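Transcriptional regulators (LACI-FAMILY TRANSCRIPTIONAL REGULATORY PROTEIN) (Corynebacterium glutamicum, PDB 3GYB) is probably a LacI-family, DNA-binding transcription factor that recognises cis-regulatory sequences, and holds a magnesium ion in the crystal. Local coordinates at residues 4-10 against 59-65; 80-84 against 241-246; 100-106 against 133-138; 213-218 against 263-267. One frame throughout, in Å; residues are numbered along the deposited sequence.

Contact 1 of 4, residues 4-10 against 59-65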
loop_
_atom_site.group_PDB
_atom_site.type_symbol
_atom_site.label_atom_id
_atom_site.label_comp_id
_atom_site.label_asym_id
_atom_site.label_seq_id
_atom_site.Cartn_x
_atom_site.Cartn_y
_atom_site.Cartn_z
ATOM N N ARG A 4 30.834 -7.055 10.301
ATOM C CA ARG A 4 29.597 -6.782 9.511
ATOM C C ARG A 4 28.379 -6.716 10.430
ATOM O O ARG A 4 28.414 -7.197 11.563
ATOM C CB ARG A 4 29.403 -7.871 8.457
ATOM C CG ARG A 4 29.018 -9.229 9.019
ATOM C CD ARG A 4 28.969 -10.269 7.911
ATOM N NE ARG A 4 28.391 -9.713 6.691
ATOM C CZ ARG A 4 28.198 -10.400 5.570
ATOM N NH1 ARG A 4 28.533 -11.682 5.505
ATOM N NH2 ARG A 4 27.685 -9.795 4.507
ATOM N N THR A 5 27.300 -6.125 9.930
ATOM C CA THR A 5 26.076 -5.981 10.706
ATOM C C THR A 5 24.963 -6.928 10.261
ATOM O O THR A 5 23.961 -7.078 10.960
ATOM C CB THR A 5 25.550 -4.539 10.615
ATOM O OG1 THR A 5 25.259 -4.226 9.247
ATOM C CG2 THR A 5 26.597 -3.559 11.136
ATOM N N GLN A 6 25.143 -7.561 9.104
ATOM C CA GLN A 6 24.149 -8.481 8.556
ATOM C C GLN A 6 22.881 -7.720 8.205
ATOM O O GLN A 6 21.806 -8.299 8.047
ATOM C CB GLN A 6 23.820 -9.580 9.562
ATOM C CG GLN A 6 24.962 -10.544 9.810
ATOM C CD GLN A 6 24.566 -11.683 10.726
ATOM O OE1 GLN A 6 24.284 -11.475 11.906
ATOM N NE2 GLN A 6 24.538 -12.895 10.183
ATOM N N LEU A 7 23.026 -6.408 8.085
ATOM C CA LEU A 7 21.915 -5.541 7.761
ATOM C C LEU A 7 21.932 -5.127 6.298
ATOM O O LEU A 7 22.986 -4.816 5.741
ATOM C CB LEU A 7 21.970 -4.299 8.644
ATOM C CG LEU A 7 21.511 -4.424 10.098
ATOM C CD1 LEU A 7 21.896 -3.159 10.871
ATOM C CD2 LEU A 7 20.003 -4.654 10.137
ATOM N N ILE A 8 20.760 -5.150 5.675
ATOM C CA ILE A 8 20.620 -4.743 4.286
ATOM C C ILE A 8 19.576 -3.639 4.274
ATOM O O ILE A 8 18.454 -3.838 4.738
ATOM C CB ILE A 8 20.128 -5.905 3.387
ATOM C CG1 ILE A 8 21.152 -7.041 3.384
ATOM C CG2 ILE A 8 19.881 -5.399 1.969
ATOM C CD1 ILE A 8 22.503 -6.658 2.805
ATOM N N ALA A 9 19.956 -2.470 3.769
ATOM C CA ALA A 9 19.041 -1.339 3.692
ATOM C C ALA A 9 18.306 -1.410 2.360
ATOM O O ALA A 9 18.914 -1.657 1.322
ATOM C CB ALA A 9 19.818 -0.027 3.794
ATOM N N VAL A 10 16.994 -1.204 2.393
ATOM C CA VAL A 10 16.197 -1.238 1.180
ATOM C C VAL A 10 15.550 0.129 0.996
ATOM O O VAL A 10 14.772 0.574 1.843
ATOM C CB VAL A 10 15.105 -2.327 1.268
ATOM C CG1 VAL A 10 14.327 -2.388 -0.040
ATOM C CG2 VAL A 10 15.748 -3.678 1.566
HETATM N N MSE A 59 22.999 3.126 9.356
HETATM C CA MSE A 59 22.806 1.851 10.035
HETATM C C MSE A 59 23.994 0.926 9.768
HETATM O O MSE A 59 24.048 -0.194 10.275
HETATM C CB MSE A 59 21.492 1.180 9.577
HETATM C CG MSE A 59 21.538 0.517 8.210
HETATM SE SE MSE A 59 19.908 -0.473 7.733
HETATM C CE MSE A 59 20.180 -2.055 8.622
ATOM N N ARG A 60 24.955 1.421 8.995
ATOM C CA ARG A 60 26.146 0.659 8.637
ATOM C C ARG A 60 25.722 -0.685 8.040
ATOM O O ARG A 60 26.046 -1.750 8.567
ATOM C CB ARG A 60 27.044 0.434 9.863
ATOM C CG ARG A 60 27.507 1.728 10.539
ATOM C CD ARG A 60 28.407 1.446 11.742
ATOM N NE ARG A 60 28.769 2.662 12.477
ATOM C CZ ARG A 60 29.648 3.569 12.057
ATOM N NH1 ARG A 60 30.276 3.412 10.899
ATOM N NH2 ARG A 60 29.897 4.642 12.799
ATOM N N PRO A 61 24.977 -0.647 6.924
ATOM C CA PRO A 61 24.519 -1.875 6.272
ATOM C C PRO A 61 25.641 -2.574 5.509
ATOM O O PRO A 61 26.571 -1.922 5.031
ATOM C CB PRO A 61 23.421 -1.369 5.344
ATOM C CG PRO A 61 23.978 -0.045 4.899
ATOM C CD PRO A 61 24.504 0.545 6.193
ATOM N N ASP A 62 25.550 -3.897 5.405
ATOM C CA ASP A 62 26.545 -4.673 4.671
ATOM C C ASP A 62 26.308 -4.463 3.178
ATOM O O ASP A 62 27.241 -4.499 2.376
ATOM C CB ASP A 62 26.424 -6.169 4.984
ATOM C CG ASP A 62 26.797 -6.510 6.417
ATOM O OD1 ASP A 62 27.346 -5.644 7.128
ATOM O OD2 ASP A 62 26.549 -7.663 6.826
ATOM N N GLY A 63 25.042 -4.253 2.820
ATOM C CA GLY A 63 24.672 -4.038 1.433
ATOM C C GLY A 63 23.436 -3.164 1.343
ATOM O O GLY A 63 22.745 -2.955 2.343
ATOM N N ILE A 64 23.154 -2.656 0.149
ATOM C CA ILE A 64 22.000 -1.786 -0.049
ATOM C C ILE A 64 21.250 -2.117 -1.334
ATOM O O ILE A 64 21.855 -2.300 -2.385
ATOM C CB ILE A 64 22.445 -0.299 -0.131
ATOM C CG1 ILE A 64 23.183 0.098 1.147
ATOM C CG2 ILE A 64 21.237 0.610 -0.357
ATOM C CD1 ILE A 64 23.888 1.445 1.046
ATOM N N ILE A 65 19.929 -2.217 -1.240
ATOM C CA ILE A 65 19.118 -2.451 -2.423
ATOM C C ILE A 65 18.467 -1.097 -2.685
ATOM O O ILE A 65 17.774 -0.563 -1.818
ATOM C CB ILE A 65 18.001 -3.503 -2.182
ATOM C CG1 ILE A 65 18.612 -4.890 -1.966
ATOM C CG2 ILE A 65 17.045 -3.516 -3.373
ATOM C CD1 ILE A 65 19.323 -5.466 -3.196
#
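Asp-62 and residues Arg-4 to Gln-6 tie together the N-terminal ends of two neighbouring parallel strands, 7-12 and 63-67, in the Rossmann-like N-terminal subdomain of the periplasmic-binding-protein fold. The Asp-62 carboxylate takes three donors. Asp-62 OD1 receives Thr-5 N on the syn side at 2.8 Å in a fairly straight bond. Asp-62 OD2 is met from opposite faces of the carboxylate plane, by Gln-6 N at 2.7 Å and by Arg-4 NE at 2.8 Å, the latter within a salt bridge. Arg-4 bends at chi3 (-39°) to bring the edge of its guanidinium to this oxygen, the two planes lying 32° apart.

Beyond this site regular pairing begins, with Ala-9 N bonding to Gly-63 O and Ile-65 N to Ala-9 O. Ile-8, which faces helix 231-246, curls at chi2 (-63°) and lays its CD1 over glycine, 3.5 Å from Gly-63 N. Ala-9 CB points to the other side of the sheet, where it meets the selenium of selenomethionine Met-59 and the ring of Pro-61. At the outer end Thr-5 OG1, seated between its own backbone N and carbonyl carbon, donates to Arg-60 O at 2.7 Å.

Contact 2 of 4, residues 80-84 against 241-246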
loop_
_atom_site.group_PDB
_atom_site.type_symbol
_atom_site.label_atom_id
_atom_site.label_comp_id
_atom_site.label_asym_id
_atom_site.label_seq_id
_atom_site.Cartn_x
_atom_site.Cartn_y
_atom_site.Cartn_z
ATOM N N PRO A 80 28.889 0.820 0.452
ATOM C CA PRO A 80 28.792 -0.643 0.510
ATOM C C PRO A 80 28.255 -1.176 -0.814
ATOM O O PRO A 80 27.741 -0.414 -1.632
ATOM C CB PRO A 80 27.806 -0.879 1.656
ATOM C CG PRO A 80 27.997 0.325 2.528
ATOM C CD PRO A 80 28.082 1.438 1.517
ATOM N N PRO A 81 28.369 -2.492 -1.045
ATOM C CA PRO A 81 27.864 -3.058 -2.301
ATOM C C PRO A 81 26.373 -2.762 -2.425
ATOM O O PRO A 81 25.645 -2.818 -1.432
ATOM C CB PRO A 81 28.133 -4.551 -2.140
ATOM C CG PRO A 81 29.354 -4.581 -1.261
ATOM C CD PRO A 81 29.032 -3.525 -0.229
ATOM N N PHE A 82 25.927 -2.446 -3.634
ATOM C CA PHE A 82 24.516 -2.156 -3.855
ATOM C C PHE A 82 24.011 -2.677 -5.192
ATOM O O PHE A 82 24.784 -2.919 -6.123
ATOM C CB PHE A 82 24.250 -0.648 -3.779
ATOM C CG PHE A 82 24.843 0.133 -4.919
ATOM C CD1 PHE A 82 26.185 0.497 -4.907
ATOM C CD2 PHE A 82 24.064 0.474 -6.021
ATOM C CE1 PHE A 82 26.744 1.192 -5.979
ATOM C CE2 PHE A 82 24.614 1.167 -7.097
ATOM C CZ PHE A 82 25.958 1.526 -7.075
ATOM N N VAL A 83 22.696 -2.840 -5.271
ATOM C CA VAL A 83 22.035 -3.301 -6.478
ATOM C C VAL A 83 20.805 -2.438 -6.655
ATOM O O VAL A 83 20.087 -2.172 -5.688
ATOM C CB VAL A 83 21.582 -4.777 -6.364
ATOM C CG1 VAL A 83 20.682 -5.138 -7.540
ATOM C CG2 VAL A 83 22.796 -5.694 -6.340
ATOM N N ILE A 84 20.581 -1.977 -7.879
ATOM C CA ILE A 84 19.412 -1.166 -8.181
ATOM C C ILE A 84 18.341 -2.162 -8.619
ATOM O O ILE A 84 18.560 -2.959 -9.532
ATOM C CB ILE A 84 19.721 -0.159 -9.312
ATOM C CG1 ILE A 84 20.832 0.793 -8.855
ATOM C CG2 ILE A 84 18.470 0.634 -9.670
ATOM C CD1 ILE A 84 21.363 1.689 -9.953
ATOM N N LEU A 241 22.144 -11.211 -6.893
ATOM C CA LEU A 241 23.203 -10.339 -7.403
ATOM C C LEU A 241 23.965 -9.665 -6.265
ATOM O O LEU A 241 25.195 -9.606 -6.281
ATOM C CB LEU A 241 22.620 -9.275 -8.343
ATOM C CG LEU A 241 23.626 -8.344 -9.031
ATOM C CD1 LEU A 241 24.550 -9.162 -9.919
ATOM C CD2 LEU A 241 22.895 -7.290 -9.861
ATOM N N LEU A 242 23.240 -9.153 -5.277
ATOM C CA LEU A 242 23.888 -8.503 -4.147
ATOM C C LEU A 242 24.750 -9.507 -3.388
ATOM O O LEU A 242 25.871 -9.193 -2.995
ATOM C CB LEU A 242 22.846 -7.901 -3.204
ATOM C CG LEU A 242 23.408 -7.128 -2.007
ATOM C CD1 LEU A 242 24.239 -5.949 -2.494
ATOM C CD2 LEU A 242 22.267 -6.642 -1.139
ATOM N N LEU A 243 24.222 -10.713 -3.182
ATOM C CA LEU A 243 24.964 -11.751 -2.475
ATOM C C LEU A 243 26.274 -12.066 -3.185
ATOM O O LEU A 243 27.288 -12.332 -2.537
ATOM C CB LEU A 243 24.128 -13.029 -2.355
ATOM C CG LEU A 243 22.985 -13.035 -1.338
ATOM C CD1 LEU A 243 22.182 -14.313 -1.494
ATOM C CD2 LEU A 243 23.546 -12.925 0.077
ATOM N N SER A 244 26.257 -12.031 -4.514
ATOM C CA SER A 244 27.465 -12.329 -5.285
ATOM C C SER A 244 28.526 -11.261 -5.045
ATOM O O SER A 244 29.721 -11.534 -5.163
ATOM C CB SER A 244 27.147 -12.445 -6.779
ATOM O OG SER A 244 26.893 -11.177 -7.358
HETATM N N MSE A 245 28.095 -10.045 -4.720
HETATM C CA MSE A 245 29.031 -8.959 -4.437
HETATM C C MSE A 245 29.526 -9.046 -2.993
HETATM O O MSE A 245 30.696 -8.789 -2.713
HETATM C CB MSE A 245 28.367 -7.594 -4.642
HETATM C CG MSE A 245 27.866 -7.317 -6.039
HETATM SE SE MSE A 245 26.855 -5.667 -6.081
HETATM C CE MSE A 245 26.559 -5.579 -7.974
ATOM N N LEU A 246 28.630 -9.407 -2.080
ATOM C CA LEU A 246 28.964 -9.531 -0.664
ATOM C C LEU A 246 29.927 -10.685 -0.392
ATOM O O LEU A 246 30.704 -10.650 0.566
ATOM C CB LEU A 246 27.689 -9.718 0.164
ATOM C CG LEU A 246 26.733 -8.521 0.138
ATOM C CD1 LEU A 246 25.423 -8.856 0.849
ATOM C CD2 LEU A 246 27.412 -7.326 0.800
#
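Phe-82 CB points away from helix 231-246, and the ring has Pro-80 O at its edge, in plane; neither ring face rests on residues 241-246. Phe-82 meets the helix through its backbone instead. Phe-82 O lies 3.4 Å from SE of selenomethionine Met-245, and Phe-82 CA touches the CD1 methyl of Leu-242. Met-245 reaches the carbonyl because its CG stands beside the backbone N (chi1 -61°) and the chain then runs out straight, so that selenium and CE lie alongside the strand.

The side chains that do face the helix alternate with Phe-82. The Pro-81 ring sits against the turn that holds Met-245 and Leu-246, with Pro-81 CB 3.9 Å from Met-245 CB and Pro-81 CG 3.9 Å from the Leu-246 CD2 methyl. One branch of Leu-242, CD1, reaches Pro-81 O, just ahead of the strand, at 3.6 Å. Val-83 splits its methyls: CG1 goes to Leu-241 CD2, while Val-83 CG2 presses on the helix backbone, 3.6 Å from Leu-242 N, and also touches the selenium.

The packing is mostly apolar, a helix laid on the beta-sheet of the periplasmic-binding-protein fold, with segments 82-84 and 241-246 running at 160° and their axes 8.1 Å apart at closest. Around it, Ile-65 of strand 63-67 touches both Val-83 and Leu-242, Val-98 of strand 97-100 meets Leu-241, and Leu-243 on another side of the helix packs against Val-30 and Leu-31 of helix 21-31.

Contact 3 of 4, residues 100-106 against 133-138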
loop_
_atom_site.group_PDB
_atom_site.type_symbol
_atom_site.label_atom_id
_atom_site.label_comp_id
_atom_site.label_asym_id
_atom_site.label_seq_id
_atom_site.Cartn_x
_atom_site.Cartn_y
_atom_site.Cartn_z
ATOM N N ASN A 100 12.535 -5.295 -14.845
ATOM C CA ASN A 100 11.793 -5.908 -15.926
ATOM C C ASN A 100 12.035 -5.039 -17.152
ATOM O O ASN A 100 12.588 -3.944 -17.045
ATOM C CB ASN A 100 10.295 -5.972 -15.587
ATOM C CG ASN A 100 9.559 -4.679 -15.893
ATOM O OD1 ASN A 100 10.048 -3.581 -15.620
ATOM N ND2 ASN A 100 8.361 -4.807 -16.445
ATOM N N ASP A 101 11.647 -5.538 -18.318
ATOM C CA ASP A 101 11.812 -4.784 -19.549
ATOM C C ASP A 101 10.595 -3.871 -19.699
ATOM O O ASP A 101 9.535 -4.322 -20.128
ATOM C CB ASP A 101 11.882 -5.743 -20.735
ATOM C CG ASP A 101 12.232 -5.046 -22.027
ATOM O OD1 ASP A 101 11.905 -3.848 -22.173
ATOM O OD2 ASP A 101 12.822 -5.709 -22.903
ATOM N N ASP A 102 10.753 -2.600 -19.340
ATOM C CA ASP A 102 9.660 -1.629 -19.422
ATOM C C ASP A 102 9.182 -1.377 -20.841
ATOM O O ASP A 102 8.000 -1.127 -21.070
ATOM C CB ASP A 102 10.075 -0.297 -18.796
ATOM C CG ASP A 102 10.149 -0.365 -17.292
ATOM O OD1 ASP A 102 9.143 -0.773 -16.672
ATOM O OD2 ASP A 102 11.208 -0.009 -16.734
ATOM N N PHE A 103 10.103 -1.420 -21.798
ATOM C CA PHE A 103 9.715 -1.202 -23.182
ATOM C C PHE A 103 8.766 -2.310 -23.621
ATOM O O PHE A 103 7.729 -2.049 -24.230
ATOM C CB PHE A 103 10.955 -1.169 -24.076
ATOM C CG PHE A 103 11.860 -0.003 -23.803
ATOM C CD1 PHE A 103 11.421 1.298 -24.025
ATOM C CD2 PHE A 103 13.145 -0.202 -23.311
ATOM C CE1 PHE A 103 12.247 2.386 -23.761
ATOM C CE2 PHE A 103 13.981 0.882 -23.043
ATOM C CZ PHE A 103 13.531 2.176 -23.269
ATOM N N ARG A 104 9.117 -3.548 -23.288
ATOM C CA ARG A 104 8.293 -4.697 -23.639
ATOM C C ARG A 104 6.953 -4.656 -22.905
ATOM O O ARG A 104 5.902 -4.899 -23.500
ATOM C CB ARG A 104 9.037 -5.992 -23.300
ATOM C CG ARG A 104 8.230 -7.270 -23.502
ATOM C CD ARG A 104 7.704 -7.399 -24.924
ATOM N NE ARG A 104 6.972 -8.648 -25.107
ATOM C CZ ARG A 104 6.090 -8.865 -26.075
ATOM N NH1 ARG A 104 5.823 -7.914 -26.960
ATOM N NH2 ARG A 104 5.467 -10.035 -26.155
ATOM N N GLY A 105 6.999 -4.347 -21.611
ATOM C CA GLY A 105 5.780 -4.284 -20.823
ATOM C C GLY A 105 4.778 -3.286 -21.367
ATOM O O GLY A 105 3.586 -3.587 -21.489
ATOM N N ALA A 106 5.260 -2.094 -21.699
ATOM C CA ALA A 106 4.401 -1.047 -22.237
ATOM C C ALA A 106 3.899 -1.439 -23.627
ATOM O O ALA A 106 2.801 -1.067 -24.031
ATOM C CB ALA A 106 5.160 0.269 -22.301
ATOM N N ARG A 133 10.443 5.330 -19.947
ATOM C CA ARG A 133 10.557 4.180 -20.829
ATOM C C ARG A 133 9.179 3.689 -21.271
ATOM O O ARG A 133 8.969 3.375 -22.444
ATOM C CB ARG A 133 11.318 3.046 -20.132
ATOM C CG ARG A 133 12.810 3.324 -19.942
ATOM C CD ARG A 133 13.548 2.065 -19.492
ATOM N NE ARG A 133 13.293 1.721 -18.095
ATOM C CZ ARG A 133 13.907 2.287 -17.059
ATOM N NH1 ARG A 133 14.819 3.231 -17.259
ATOM N NH2 ARG A 133 13.619 1.899 -15.823
ATOM N N ARG A 134 8.238 3.625 -20.335
ATOM C CA ARG A 134 6.894 3.169 -20.662
ATOM C C ARG A 134 6.187 4.149 -21.590
ATOM O O ARG A 134 5.406 3.742 -22.448
ATOM C CB ARG A 134 6.094 2.943 -19.375
ATOM C CG ARG A 134 6.662 1.785 -18.564
ATOM C CD ARG A 134 6.026 1.632 -17.193
ATOM N NE ARG A 134 6.850 0.755 -16.360
ATOM C CZ ARG A 134 6.637 0.520 -15.067
ATOM N NH1 ARG A 134 5.616 1.089 -14.437
ATOM N NH2 ARG A 134 7.465 -0.275 -14.398
ATOM N N PHE A 135 6.472 5.437 -21.425
ATOM C CA PHE A 135 5.877 6.463 -22.273
ATOM C C PHE A 135 6.452 6.346 -23.681
ATOM O O PHE A 135 5.720 6.404 -24.666
ATOM C CB PHE A 135 6.171 7.862 -21.717
ATOM C CG PHE A 135 6.050 8.957 -22.744
ATOM C CD1 PHE A 135 4.803 9.360 -23.213
ATOM C CD2 PHE A 135 7.192 9.549 -23.275
ATOM C CE1 PHE A 135 4.694 10.341 -24.203
ATOM C CE2 PHE A 135 7.095 10.528 -24.265
ATOM C CZ PHE A 135 5.842 10.923 -24.729
ATOM N N GLU A 136 7.768 6.185 -23.769
ATOM C CA GLU A 136 8.420 6.067 -25.068
ATOM C C GLU A 136 7.931 4.839 -25.828
ATOM O O GLU A 136 7.684 4.901 -27.036
ATOM C CB GLU A 136 9.939 6.019 -24.885
ATOM C CG GLU A 136 10.511 7.285 -24.273
ATOM C CD GLU A 136 12.025 7.261 -24.189
ATOM O OE1 GLU A 136 12.578 6.297 -23.613
ATOM O OE2 GLU A 136 12.661 8.208 -24.694
ATOM N N SER A 137 7.780 3.723 -25.124
ATOM C CA SER A 137 7.303 2.502 -25.755
ATOM C C SER A 137 5.841 2.664 -26.167
ATOM O O SER A 137 5.427 2.186 -27.221
ATOM C CB SER A 137 7.458 1.314 -24.804
ATOM O OG SER A 137 6.967 0.126 -25.404
ATOM N N PHE A 138 5.054 3.333 -25.330
ATOM C CA PHE A 138 3.653 3.567 -25.663
ATOM C C PHE A 138 3.571 4.293 -27.007
ATOM O O PHE A 138 2.840 3.881 -27.909
ATOM C CB PHE A 138 2.980 4.421 -24.580
ATOM C CG PHE A 138 1.660 5.006 -25.003
ATOM C CD1 PHE A 138 0.548 4.192 -25.187
ATOM C CD2 PHE A 138 1.531 6.376 -25.225
ATOM C CE1 PHE A 138 -0.676 4.730 -25.584
ATOM C CE2 PHE A 138 0.309 6.925 -25.626
ATOM C CZ PHE A 138 -0.796 6.101 -25.805
#
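Asp-102 is gripped by two successive arginines, each presenting the side of its guanidinium, NE and NH2, to a different carboxylate oxygen. Arg-134 reaches OD1, with NE of Arg-134 2.8 Å and its NH2 2.9 Å from Asp-102 OD1, both from the same face of the carboxylate; the oxygen lies in the guanidinium plane, but the two planes stand 57° apart. The Arg-133 guanidinium is more nearly coplanar with the carboxylate, 26° between planes, and Arg-133 NE donates to Asp-102 OD2 at 3.0 Å on the anti side. Four N-H groups thus probably stabilise the buried carboxylate as an anion.

Arg-133 gets there by bending at chi3 (-74°), and its aliphatic part passes across the Phe-103 ring. Arg-133 CB lies over the ring face in a CH-pi contact, 4.2 Å from the Phe-103 centroid, while Arg-133 CG comes within 3.6 Å of Phe-103 CZ. Glu-136 OE1 lies at the ring edge.

The two helices belong to the C-terminal subdomain of the periplasmic-binding-protein fold, and helix 102-115 starts directly after strand 97-100, with Asp-101 as its N-cap. Small residues allow close approach: Ala-106 CB sits 3.6 Å from Ser-137 CB. Ser-137 OG, anti to its own backbone N, donates to Phe-103 O at 2.6 Å, on a lone pair in the carbonyl plane. Arg-133 also donates to Arg-88 O, its strongest polar partner, and to Thr-87 and Thr-90. Arg-134 donates to Ser-183 O, makes a cation-pi contact with Tyr-211, and lies close to the magnesium ligand Asp-212.

Contact 4 of 4, residues 213-218 against 263-267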
loop_
_atom_site.group_PDB
_atom_site.type_symbol
_atom_site.label_atom_id
_atom_site.label_comp_id
_atom_site.label_asym_id
_atom_site.label_seq_id
_atom_site.Cartn_x
_atom_site.Cartn_y
_atom_site.Cartn_z
ATOM N N ASN A 213 0.993 -5.012 -11.159
ATOM C CA ASN A 213 0.284 -6.114 -10.504
ATOM C C ASN A 213 0.463 -6.015 -8.989
ATOM O O ASN A 213 0.876 -6.972 -8.314
ATOM C CB ASN A 213 0.758 -7.491 -10.971
ATOM C CG ASN A 213 -0.136 -8.602 -10.430
ATOM O OD1 ASN A 213 -1.357 -8.454 -10.412
ATOM N ND2 ASN A 213 0.460 -9.705 -9.985
ATOM N N THR A 214 0.154 -4.832 -8.471
ATOM C CA THR A 214 0.224 -4.546 -7.043
ATOM C C THR A 214 -0.835 -5.388 -6.341
ATOM O O THR A 214 -1.748 -5.909 -6.983
ATOM C CB THR A 214 -0.142 -3.083 -6.754
ATOM O OG1 THR A 214 -1.420 -2.802 -7.341
ATOM C CG2 THR A 214 0.899 -2.131 -7.306
ATOM N N PRO A 215 -0.725 -5.535 -5.014
ATOM C CA PRO A 215 -1.720 -6.321 -4.277
ATOM C C PRO A 215 -3.109 -5.699 -4.477
ATOM O O PRO A 215 -4.115 -6.402 -4.522
ATOM C CB PRO A 215 -1.238 -6.209 -2.834
ATOM C CG PRO A 215 0.250 -6.155 -2.992
ATOM C CD PRO A 215 0.415 -5.185 -4.147
ATOM N N LEU A 216 -3.149 -4.375 -4.610
ATOM C CA LEU A 216 -4.404 -3.657 -4.822
ATOM C C LEU A 216 -5.087 -4.118 -6.106
ATOM O O LEU A 216 -6.305 -4.316 -6.148
ATOM C CB LEU A 216 -4.147 -2.146 -4.910
ATOM C CG LEU A 216 -3.639 -1.410 -3.667
ATOM C CD1 LEU A 216 -3.226 0.008 -4.047
ATOM C CD2 LEU A 216 -4.725 -1.382 -2.603
ATOM N N ALA A 217 -4.300 -4.287 -7.162
ATOM C CA ALA A 217 -4.842 -4.719 -8.443
ATOM C C ALA A 217 -5.436 -6.114 -8.343
ATOM O O ALA A 217 -6.356 -6.457 -9.080
ATOM C CB ALA A 217 -3.737 -4.699 -9.511
ATOM N N GLN A 218 -4.899 -6.899 -7.415
ATOM C CA GLN A 218 -5.318 -8.280 -7.186
ATOM C C GLN A 218 -6.618 -8.439 -6.404
ATOM O O GLN A 218 -7.203 -9.525 -6.382
ATOM C CB GLN A 218 -4.208 -9.030 -6.450
ATOM C CG GLN A 218 -2.887 -9.105 -7.203
ATOM C CD GLN A 218 -1.755 -9.591 -6.324
ATOM O OE1 GLN A 218 -1.937 -10.496 -5.511
ATOM N NE2 GLN A 218 -0.573 -9.000 -6.488
ATOM N N LEU A 263 1.160 -9.878 -19.370
ATOM C CA LEU A 263 -0.187 -9.360 -19.185
ATOM C C LEU A 263 -1.014 -10.226 -18.244
ATOM O O LEU A 263 -1.004 -11.454 -18.343
ATOM C CB LEU A 263 -0.897 -9.279 -20.540
ATOM C CG LEU A 263 -2.404 -9.001 -20.520
ATOM C CD1 LEU A 263 -2.660 -7.575 -20.052
ATOM C CD2 LEU A 263 -2.973 -9.210 -21.912
ATOM N N ILE A 264 -1.724 -9.577 -17.324
ATOM C CA ILE A 264 -2.605 -10.284 -16.406
ATOM C C ILE A 264 -3.966 -9.667 -16.661
ATOM O O ILE A 264 -4.206 -8.504 -16.327
ATOM C CB ILE A 264 -2.228 -10.068 -14.928
ATOM C CG1 ILE A 264 -0.847 -10.667 -14.643
ATOM C CG2 ILE A 264 -3.267 -10.732 -14.031
ATOM C CD1 ILE A 264 -0.399 -10.509 -13.201
ATOM N N GLU A 265 -4.847 -10.438 -17.281
ATOM C CA GLU A 265 -6.174 -9.949 -17.595
ATOM C C GLU A 265 -7.144 -10.131 -16.443
ATOM O O GLU A 265 -7.321 -11.240 -15.922
ATOM C CB GLU A 265 -6.724 -10.654 -18.836
ATOM C CG GLU A 265 -5.969 -10.342 -20.112
ATOM C CD GLU A 265 -6.643 -10.928 -21.335
ATOM O OE1 GLU A 265 -7.774 -10.501 -21.659
ATOM O OE2 GLU A 265 -6.044 -11.820 -21.972
ATOM N N ARG A 266 -7.755 -9.027 -16.035
ATOM C CA ARG A 266 -8.741 -9.067 -14.976
ATOM C C ARG A 266 -10.030 -8.451 -15.503
ATOM O O ARG A 266 -10.470 -8.811 -16.596
ATOM C CB ARG A 266 -8.232 -8.365 -13.713
ATOM C CG ARG A 266 -7.072 -9.129 -13.061
ATOM C CD ARG A 266 -6.909 -8.825 -11.576
ATOM N NE ARG A 266 -5.823 -9.623 -11.003
ATOM C CZ ARG A 266 -4.550 -9.237 -10.948
ATOM N NH1 ARG A 266 -4.185 -8.047 -11.416
ATOM N NH2 ARG A 266 -3.632 -10.057 -10.451
ATOM N N GLY A 267 -10.624 -7.505 -14.786
ATOM C CA GLY A 267 -11.895 -6.988 -15.275
ATOM C C GLY A 267 -12.021 -5.565 -15.769
ATOM O O GLY A 267 -13.137 -5.105 -16.009
#
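Asn-213 adopts left-handed backbone angles (phi 51°) directly after the magnesium ligand Asp-212, and Asn-213 CA stays 7.8 Å from Ile-264 CA, leaving side chains to bridge the gap. The site lies where a loop leads from strand 207-211 into the short, weakly bonded helix about 215-218, N-capped by Thr-214, at the interdomain cleft of the periplasmic-binding-protein fold.

Arg-266 carries most of the contact. It extends from CG to NE and presents the end of its guanidinium to the Asn-213 amide, with the planes nearly coplanar, 12° apart. Both terminal nitrogens converge on one oxygen: NH2 of Arg-266 is 2.8 Å and NH1 3.0 Å from Asn-213 OD1. NH1 also donates to Leu-224 O, which helps fix the rotation of the group. The guanidinium is sandwiched, with Gln-218 CA over one face and Ile-264 CG2 over the opposite one.

Gln-218 meanwhile turns its own amide back onto the loop, where Gln-218 NE2 donates to Asn-213 O at 3.1 Å from above the carbonyl plane. The Asn-213 side chain comes within about 4 Å of the magnesium ion, which is held by Asp-212, Asp-229 and Ser-231. Crossing the asparagine at about a right angle, Ile-264 sets its CD1 methyl 3.4 Å from Asn-213 CG.

Overall arrangement
Contacts 1 and 2 touch within one sheet: strands 63-67 and 82-85 are neighbours, so Ile-64 is probably hydrogen-bonded to Pro-81 and Val-83. Contact 4 also reaches this sheet, through strand 258-264. Contact 1 is buried and pairs strands by backbone bonds, finished by a carboxylate at their N-terminal ends; contact 2, partly buried, is mostly apolar cover by a helix. Contacts 3 and 4 lie in the other lobe, about 18 Å apart between centres; both use arginines, and each has a residue close to the magnesium site (Arg-134 near Asp-212, Asn-213 near the ion). Contact 3 is a buried helix pair in which one carboxylate serves two arginines, whereas in surface contact 4 arginine meets a neutral amide.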